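Local atomic coordinates of Per a 4 allergen (Periplaneta americana, PDB entry 3EBW), a protein that is a major cockroach allergen bound by IgE, with a lipocalin-like beta barrel that probably carries small hydrophobic ligands. Residues V73-Y85 / S92-Q103. Numbering follows the deposited sequence.
Sequences VPSWTEDTFDIAY and SSTYFMVGTDYQ. Unlike the reference sequence in segment 73-85: Asp-79 (reference Asn). Unlike the reference sequence in segment 92-103: Val-98 (reference Ile).
Phe-81 and Tyr-95 face each other as a hydrogen-bonded pair in an antiparallel beta hairpin of the lipocalin barrel, strand 80-83 against strand 93-100. Their backbones bond both ways, Phe-81 N to Tyr-95 O at 2.9 Å and Tyr-95 N to Phe-81 O at 3.0 Å. The more extensive packing is on the face carrying Phe-81, Ile-83 and Tyr-95. With CG set between backbone N and carbonyl carbon (chi1 64°), the Phe-81 ring leans across the hairpin and receives Tyr-95 CB over one face, a CH-pi contact 4.0 Å from the ring centroid. The rings themselves are offset, with planes 25° apart and little overlap. Ile-83 crosses Tyr-95 at about a right angle, its CG1 3.7 Å from CE2 of the Tyr-95 ring. The kinked side chain of selenomethionine Met-97 brings CE obliquely to Phe-81, and both side chains also touch Val-108 of strand 106-112. A polyether, likely a crystallisation additive, lies beside the Tyr-95 side chain, consistent with a ligand pocket on this face. The other face, with Thr-80, Asp-82, Thr-94 and Phe-96, is more polar and loosely joined: Thr-80 and Thr-94 meet through their methyls, Thr-80 OG1 sits over one face of the Phe-96 ring, and Thr-94 OG1 gives only a weak bond to Asp-82 OD1. Toward the exposed Ser-92 the ladder ends in a classic beta bulge, Ser-92 and Ser-93 both opposite Ile-83. There Ile-83 O takes two N-H groups, Ser-92 N at 3.1 Å and, weakly, Ser-93 N at 3.4 Å.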
ATOM      1  N   VAL A  73       9.341 -24.330 -10.349  1.00 33.12           N
ATOM      2  CA  VAL A  73       9.324 -24.493  -8.895  1.00 31.56           C
ATOM      3  C   VAL A  73      10.084 -25.803  -8.641  1.00 29.49           C
ATOM      4  O   VAL A  73       9.513 -26.856  -8.654  1.00 27.92           O
ATOM      5  CB  VAL A  73       7.850 -24.496  -8.289  1.00 37.41           C
ATOM      6  CG1 VAL A  73       6.818 -24.798  -9.349  1.00 34.88           C
ATOM      7  CG2 VAL A  73       7.755 -25.490  -7.135  1.00 39.05           C
ATOM      8  N   PRO A  74      11.404 -25.715  -8.421  1.00 36.07           N
ATOM      9  CA  PRO A  74      12.355 -26.792  -8.175  1.00 36.43           C
ATOM     10  C   PRO A  74      12.222 -27.597  -6.904  1.00 37.77           C
ATOM     11  O   PRO A  74      12.813 -28.669  -6.785  1.00 38.83           O
ATOM     12  CB  PRO A  74      13.695 -26.080  -8.266  1.00 53.84           C
ATOM     13  CG  PRO A  74      13.409 -24.827  -7.623  1.00 55.46           C
ATOM     14  CD  PRO A  74      12.092 -24.423  -8.268  1.00 54.25           C
ATOM     15  N   SER A  75      11.476 -27.090  -5.938  1.00 47.62           N
ATOM     16  CA  SER A  75      11.279 -27.838  -4.698  1.00 48.28           C
ATOM     17  C   SER A  75      10.112 -27.294  -3.924  1.00 49.35           C
ATOM     18  O   SER A  75       9.509 -26.308  -4.311  1.00 50.13           O
ATOM     19  CB  SER A  75      12.524 -27.788  -3.828  1.00 31.04           C
ATOM     20  OG  SER A  75      12.645 -26.549  -3.195  1.00 34.83           O
ATOM     21  N   TRP A  76       9.779 -27.962  -2.840  1.00 44.52           N
ATOM     22  CA  TRP A  76       8.678 -27.523  -2.005  1.00 47.13           C
ATOM     23  C   TRP A  76       8.496 -28.405  -0.789  1.00 48.42           C
ATOM     24  O   TRP A  76       8.446 -29.630  -0.879  1.00 50.60           O
ATOM     25  CB  TRP A  76       7.382 -27.420  -2.823  1.00 46.13           C
ATOM     26  CG  TRP A  76       6.571 -28.653  -3.042  1.00 48.31           C
ATOM     27  CD1 TRP A  76       5.729 -29.260  -2.146  1.00 48.13           C
ATOM     28  CD2 TRP A  76       6.376 -29.333  -4.292  1.00 48.79           C
ATOM     29  NE1 TRP A  76       5.008 -30.263  -2.774  1.00 48.18           N
ATOM     30  CE2 TRP A  76       5.390 -30.323  -4.088  1.00 48.24           C
ATOM     31  CE3 TRP A  76       6.930 -29.192  -5.568  1.00 49.37           C
ATOM     32  CZ2 TRP A  76       4.952 -31.155  -5.112  1.00 48.39           C
ATOM     33  CZ3 TRP A  76       6.488 -30.019  -6.579  1.00 48.69           C
ATOM     34  CH2 TRP A  76       5.510 -30.985  -6.347  1.00 48.91           C
ATOM     35  N   THR A  77       8.440 -27.762   0.365  1.00 43.29           N
ATOM     36  CA  THR A  77       8.268 -28.441   1.635  1.00 44.86           C
ATOM     37  C   THR A  77       6.808 -28.658   1.990  1.00 44.74           C
ATOM     38  O   THR A  77       5.933 -28.617   1.129  1.00 44.42           O
ATOM     39  CB  THR A  77       8.934 -27.665   2.743  1.00 55.61           C
ATOM     40  OG1 THR A  77      10.169 -27.156   2.252  1.00 55.00           O
ATOM     41  CG2 THR A  77       9.241 -28.585   3.922  1.00 60.54           C
ATOM     42  N   GLU A  78       6.561 -28.902   3.268  1.00 57.25           N
ATOM     43  CA  GLU A  78       5.227 -29.172   3.774  1.00 58.20           C
ATOM     44  C   GLU A  78       4.276 -27.987   3.574  1.00 57.81           C
ATOM     45  O   GLU A  78       3.076 -28.177   3.371  1.00 57.30           O
ATOM     46  CB  GLU A  78       5.336 -29.569   5.247  1.00 66.44           C
ATOM     47  CG  GLU A  78       4.225 -30.494   5.720  1.00 69.76           C
ATOM     48  CD  GLU A  78       4.045 -31.694   4.821  1.00 70.12           C
ATOM     49  OE1 GLU A  78       4.956 -32.546   4.764  1.00 69.66           O
ATOM     50  OE2 GLU A  78       2.987 -31.780   4.162  1.00 69.88           O
ATOM     51  N   ASP A  79       4.820 -26.773   3.604  1.00 48.62           N
ATOM     52  CA  ASP A  79       4.024 -25.556   3.399  1.00 47.45           C
ATOM     53  C   ASP A  79       4.921 -24.443   2.841  1.00 47.68           C
ATOM     54  O   ASP A  79       4.807 -23.281   3.226  1.00 46.51           O
ATOM     55  CB  ASP A  79       3.440 -25.104   4.724  1.00 38.86           C
ATOM     56  CG  ASP A  79       4.517 -24.676   5.720  1.00 39.03           C
ATOM     57  OD1 ASP A  79       5.720 -24.837   5.423  1.00 39.62           O
ATOM     58  OD2 ASP A  79       4.156 -24.175   6.808  1.00 40.93           O
ATOM     59  N   THR A  80       5.814 -24.807   1.927  1.00 55.48           N
ATOM     60  CA  THR A  80       6.757 -23.858   1.359  1.00 53.59           C
ATOM     61  C   THR A  80       7.061 -24.218  -0.067  1.00 51.11           C
ATOM     62  O   THR A  80       7.034 -25.377  -0.403  1.00 49.79           O
ATOM     63  CB  THR A  80       8.062 -23.904   2.169  1.00 66.69           C
ATOM     64  OG1 THR A  80       7.958 -22.988   3.260  1.00 67.98           O
ATOM     65  CG2 THR A  80       9.276 -23.596   1.309  1.00 66.60           C
ATOM     66  N   PHE A  81       7.307 -23.239  -0.929  1.00 46.77           N
ATOM     67  CA  PHE A  81       7.692 -23.599  -2.285  1.00 47.06           C
ATOM     68  C   PHE A  81       8.705 -22.621  -2.808  1.00 46.77           C
ATOM     69  O   PHE A  81       8.674 -21.460  -2.455  1.00 48.48           O
ATOM     70  CB  PHE A  81       6.489 -23.734  -3.233  1.00 41.04           C
ATOM     71  CG  PHE A  81       5.715 -22.475  -3.457  1.00 41.27           C
ATOM     72  CD1 PHE A  81       4.651 -22.149  -2.629  1.00 41.01           C
ATOM     73  CD2 PHE A  81       5.992 -21.657  -4.548  1.00 40.53           C
ATOM     74  CE1 PHE A  81       3.877 -21.034  -2.895  1.00 43.25           C
ATOM     75  CE2 PHE A  81       5.224 -20.547  -4.813  1.00 38.89           C
ATOM     76  CZ  PHE A  81       4.168 -20.234  -3.991  1.00 42.30           C
ATOM     77  N   ASP A  82       9.650 -23.092  -3.606  1.00 46.04           N
ATOM     78  CA  ASP A  82      10.662 -22.200  -4.137  1.00 45.78           C
ATOM     79  C   ASP A  82      10.464 -21.959  -5.642  1.00 46.82           C
ATOM     80  O   ASP A  82       9.823 -22.755  -6.343  1.00 44.35           O
ATOM     81  CB  ASP A  82      12.060 -22.761  -3.859  1.00 44.06           C
ATOM     82  CG  ASP A  82      12.307 -23.054  -2.348  1.00 47.67           C
ATOM     83  OD1 ASP A  82      13.483 -22.957  -1.896  1.00 44.97           O
ATOM     84  OD2 ASP A  82      11.333 -23.395  -1.612  1.00 50.33           O
ATOM     85  N   ILE A  83      10.985 -20.834  -6.125  1.00 40.42           N
ATOM     86  CA  ILE A  83      10.895 -20.489  -7.523  1.00 41.64           C
ATOM     87  C   ILE A  83      12.301 -20.294  -8.039  1.00 45.16           C
ATOM     88  O   ILE A  83      13.154 -19.733  -7.352  1.00 42.58           O
ATOM     89  CB  ILE A  83      10.087 -19.237  -7.713  1.00 26.69           C
ATOM     90  CG1 ILE A  83       8.717 -19.453  -7.066  1.00 24.63           C
ATOM     91  CG2 ILE A  83       9.973 -18.895  -9.204  1.00 23.57           C
ATOM     92  CD1 ILE A  83       7.784 -20.373  -7.770  1.00 22.97           C
ATOM     93  N   ALA A  84      12.531 -20.787  -9.252  1.00 40.47           N
ATOM     94  CA  ALA A  84      13.833 -20.712  -9.872  1.00 45.20           C
ATOM     95  C   ALA A  84      13.886 -19.934 -11.193  1.00 49.35           C
ATOM     96  O   ALA A  84      12.934 -19.935 -11.969  1.00 49.71           O
ATOM     97  CB  ALA A  84      14.347 -22.101 -10.081  1.00 50.60           C
ATOM     98  N   TYR A  85      15.034 -19.283 -11.399  1.00 59.97           N
ATOM     99  CA  TYR A  85      15.393 -18.480 -12.573  1.00 66.43           C
ATOM    100  C   TYR A  85      14.237 -17.799 -13.269  1.00 69.66           C
ATOM    101  O   TYR A  85      14.120 -16.580 -13.222  1.00 70.21           O
ATOM    102  CB  TYR A  85      16.155 -19.349 -13.577  1.00122.85           C
ATOM    103  CG  TYR A  85      17.098 -20.336 -12.922  1.00127.79           C
ATOM    104  CD1 TYR A  85      18.126 -19.895 -12.080  1.00130.57           C
ATOM    105  CD2 TYR A  85      16.944 -21.713 -13.112  1.00129.71           C
ATOM    106  CE1 TYR A  85      18.976 -20.802 -11.442  1.00132.33           C
ATOM    107  CE2 TYR A  85      17.785 -22.629 -12.481  1.00131.78           C
ATOM    108  CZ  TYR A  85      18.798 -22.165 -11.647  1.00132.52           C
ATOM    109  OH  TYR A  85      19.634 -23.054 -11.013  1.00134.11           O
ATOM    110  N   SER A  92      15.894 -19.813  -5.897  1.00 69.15           N
ATOM    111  CA  SER A  92      16.161 -18.390  -5.733  1.00 69.37           C
ATOM    112  C   SER A  92      15.280 -17.771  -4.646  1.00 69.25           C
ATOM    113  O   SER A  92      15.777 -17.435  -3.574  1.00 70.53           O
ATOM    114  CB  SER A  92      15.970 -17.644  -7.058  1.00 71.34           C
ATOM    115  OG  SER A  92      16.856 -18.118  -8.062  1.00 70.41           O
ATOM    116  N   SER A  93      13.986 -17.611  -4.892  1.00 59.57           N
ATOM    117  CA  SER A  93      13.135 -17.036  -3.851  1.00 59.79           C
ATOM    118  C   SER A  93      12.277 -18.115  -3.173  1.00 58.03           C
ATOM    119  O   SER A  93      11.874 -19.072  -3.825  1.00 57.76           O
ATOM    120  CB  SER A  93      12.239 -15.956  -4.441  1.00 84.60           C
ATOM    121  OG  SER A  93      11.417 -16.502  -5.451  1.00 89.19           O
ATOM    122  N   THR A  94      12.017 -17.972  -1.868  1.00 52.89           N
ATOM    123  CA  THR A  94      11.185 -18.935  -1.123  1.00 49.27           C
ATOM    124  C   THR A  94       9.906 -18.257  -0.674  1.00 46.40           C
ATOM    125  O   THR A  94       9.952 -17.163  -0.182  1.00 44.49           O
ATOM    126  CB  THR A  94      11.891 -19.480   0.135  1.00 52.24           C
ATOM    127  OG1 THR A  94      13.077 -20.173  -0.250  1.00 52.57           O
ATOM    128  CG2 THR A  94      10.988 -20.448   0.887  1.00 50.15           C
ATOM    129  N   TYR A  95       8.782 -18.942  -0.841  1.00 42.99           N
ATOM    130  CA  TYR A  95       7.445 -18.460  -0.495  1.00 41.31           C
ATOM    131  C   TYR A  95       6.697 -19.452   0.414  1.00 40.26           C
ATOM    132  O   TYR A  95       6.806 -20.679   0.238  1.00 41.25           O
ATOM    133  CB  TYR A  95       6.630 -18.292  -1.776  1.00 44.42           C
ATOM    134  CG  TYR A  95       7.191 -17.276  -2.720  1.00 44.01           C
ATOM    135  CD1 TYR A  95       6.821 -15.942  -2.616  1.00 45.22           C
ATOM    136  CD2 TYR A  95       8.083 -17.639  -3.711  1.00 43.23           C
ATOM    137  CE1 TYR A  95       7.326 -14.992  -3.478  1.00 44.66           C
ATOM    138  CE2 TYR A  95       8.600 -16.707  -4.576  1.00 42.12           C
ATOM    139  CZ  TYR A  95       8.218 -15.382  -4.460  1.00 45.07           C
ATOM    140  OH  TYR A  95       8.697 -14.432  -5.330  1.00 46.83           O
ATOM    141  N   PHE A  96       5.920 -18.923   1.357  1.00 27.38           N
ATOM    142  CA  PHE A  96       5.139 -19.726   2.304  1.00 25.56           C
ATOM    143  C   PHE A  96       3.707 -19.887   1.851  1.00 24.97           C
ATOM    144  O   PHE A  96       3.071 -18.929   1.522  1.00 24.99           O
ATOM    145  CB  PHE A  96       5.157 -19.066   3.677  1.00 42.83           C
ATOM    146  CG  PHE A  96       6.516 -18.987   4.268  1.00 42.49           C
ATOM    147  CD1 PHE A  96       6.891 -19.841   5.296  1.00 41.98           C
ATOM    148  CD2 PHE A  96       7.465 -18.117   3.738  1.00 43.47           C
ATOM    149  CE1 PHE A  96       8.199 -19.829   5.775  1.00 43.26           C
ATOM    150  CE2 PHE A  96       8.768 -18.101   4.210  1.00 40.79           C
ATOM    151  CZ  PHE A  96       9.136 -18.957   5.231  1.00 43.14           C
HETATM  152  N   MSE A  97       3.194 -21.107   1.841  1.00 45.79           N
HETATM  153  CA  MSE A  97       1.828 -21.331   1.434  1.00 48.32           C
HETATM  154  C   MSE A  97       0.994 -21.173   2.680  1.00 50.62           C
HETATM  155  O   MSE A  97       0.828 -22.120   3.420  1.00 52.36           O
HETATM  156  CB  MSE A  97       1.670 -22.738   0.908  1.00 56.46           C
HETATM  157  CG  MSE A  97       0.267 -23.063   0.535  1.00 60.54           C
HETATM  158 SE   MSE A  97      -0.363 -21.807  -0.787  1.00 69.25          SE
HETATM  159  CE  MSE A  97       0.189 -22.736  -2.404  1.00 64.98           C
ATOM    160  N   VAL A  98       0.468 -19.979   2.925  1.00 61.98           N
ATOM    161  CA  VAL A  98      -0.341 -19.736   4.116  1.00 62.11           C
ATOM    162  C   VAL A  98      -1.669 -20.495   4.172  1.00 64.37           C
ATOM    163  O   VAL A  98      -2.120 -20.888   5.254  1.00 64.27           O
ATOM    164  CB  VAL A  98      -0.612 -18.245   4.257  1.00 51.11           C
ATOM    165  CG1 VAL A  98      -1.538 -17.971   5.439  1.00 49.35           C
ATOM    166  CG2 VAL A  98       0.706 -17.521   4.406  1.00 48.62           C
ATOM    167  N   GLY A  99      -2.297 -20.705   3.018  1.00 55.05           N
ATOM    168  CA  GLY A  99      -3.556 -21.422   3.001  1.00 56.62           C
ATOM    169  C   GLY A  99      -4.208 -21.553   1.638  1.00 59.34           C
ATOM    170  O   GLY A  99      -4.325 -20.580   0.896  1.00 60.39           O
ATOM    171  N   THR A 100      -4.648 -22.757   1.296  1.00 55.16           N
ATOM    172  CA  THR A 100      -5.305 -22.957   0.016  1.00 56.34           C
ATOM    173  C   THR A 100      -6.168 -24.227  -0.074  1.00 57.47           C
ATOM    174  O   THR A 100      -5.986 -25.176   0.682  1.00 58.28           O
ATOM    175  CB  THR A 100      -4.288 -22.992  -1.111  1.00 59.24           C
ATOM    176  OG1 THR A 100      -4.988 -23.119  -2.351  1.00 59.89           O
ATOM    177  CG2 THR A 100      -3.336 -24.186  -0.949  1.00 59.76           C
ATOM    178  N   ASP A 101      -7.114 -24.233  -1.002  1.00 64.55           N
ATOM    179  CA  ASP A 101      -7.962 -25.391  -1.197  1.00 66.02           C
ATOM    180  C   ASP A 101      -7.735 -25.876  -2.623  1.00 65.30           C
ATOM    181  O   ASP A 101      -8.510 -26.662  -3.164  1.00 65.72           O
ATOM    182  CB  ASP A 101      -9.431 -25.031  -0.982  1.00 78.80           C
ATOM    183  CG  ASP A 101     -10.012 -24.210  -2.117  1.00 81.27           C
ATOM    184  OD1 ASP A 101     -11.226 -23.933  -2.059  1.00 82.68           O
ATOM    185  OD2 ASP A 101      -9.280 -23.844  -3.061  1.00 81.44           O
ATOM    186  N   TYR A 102      -6.655 -25.382  -3.217  1.00 52.72           N
ATOM    187  CA  TYR A 102      -6.255 -25.713  -4.573  1.00 53.51           C
ATOM    188  C   TYR A 102      -7.290 -25.476  -5.642  1.00 55.48           C
ATOM    189  O   TYR A 102      -7.060 -25.866  -6.783  1.00 56.62           O
ATOM    190  CB  TYR A 102      -5.774 -27.164  -4.703  1.00 56.07           C
ATOM    191  CG  TYR A 102      -4.633 -27.533  -3.792  1.00 53.65           C
ATOM    192  CD1 TYR A 102      -4.876 -27.981  -2.498  1.00 52.87           C
ATOM    193  CD2 TYR A 102      -3.312 -27.415  -4.207  1.00 51.58           C
ATOM    194  CE1 TYR A 102      -3.840 -28.302  -1.640  1.00 51.81           C
ATOM    195  CE2 TYR A 102      -2.268 -27.737  -3.350  1.00 51.79           C
ATOM    196  CZ  TYR A 102      -2.547 -28.175  -2.067  1.00 50.83           C
ATOM    197  OH  TYR A 102      -1.552 -28.434  -1.173  1.00 51.20           O
ATOM    198  N   GLN A 103      -8.423 -24.862  -5.315  1.00 94.92           N
ATOM    199  CA  GLN A 103      -9.410 -24.597  -6.356  1.00 97.91           C
ATOM    200  C   GLN A 103     -10.532 -23.627  -6.027  1.00 98.58           C
ATOM    201  O   GLN A 103     -11.695 -23.935  -6.240  1.00100.09           O
ATOM    202  CB  GLN A 103      -9.984 -25.919  -6.890  1.00119.44           C
ATOM    203  CG  GLN A 103      -9.308 -26.346  -8.206  1.00123.93           C
ATOM    204  CD  GLN A 103      -9.664 -27.745  -8.668  1.00125.45           C
ATOM    205  OE1 GLN A 103     -10.828 -28.055  -8.919  1.00126.01           O
ATOM    206  NE2 GLN A 103      -8.651 -28.599  -8.795  1.00125.76           N
TER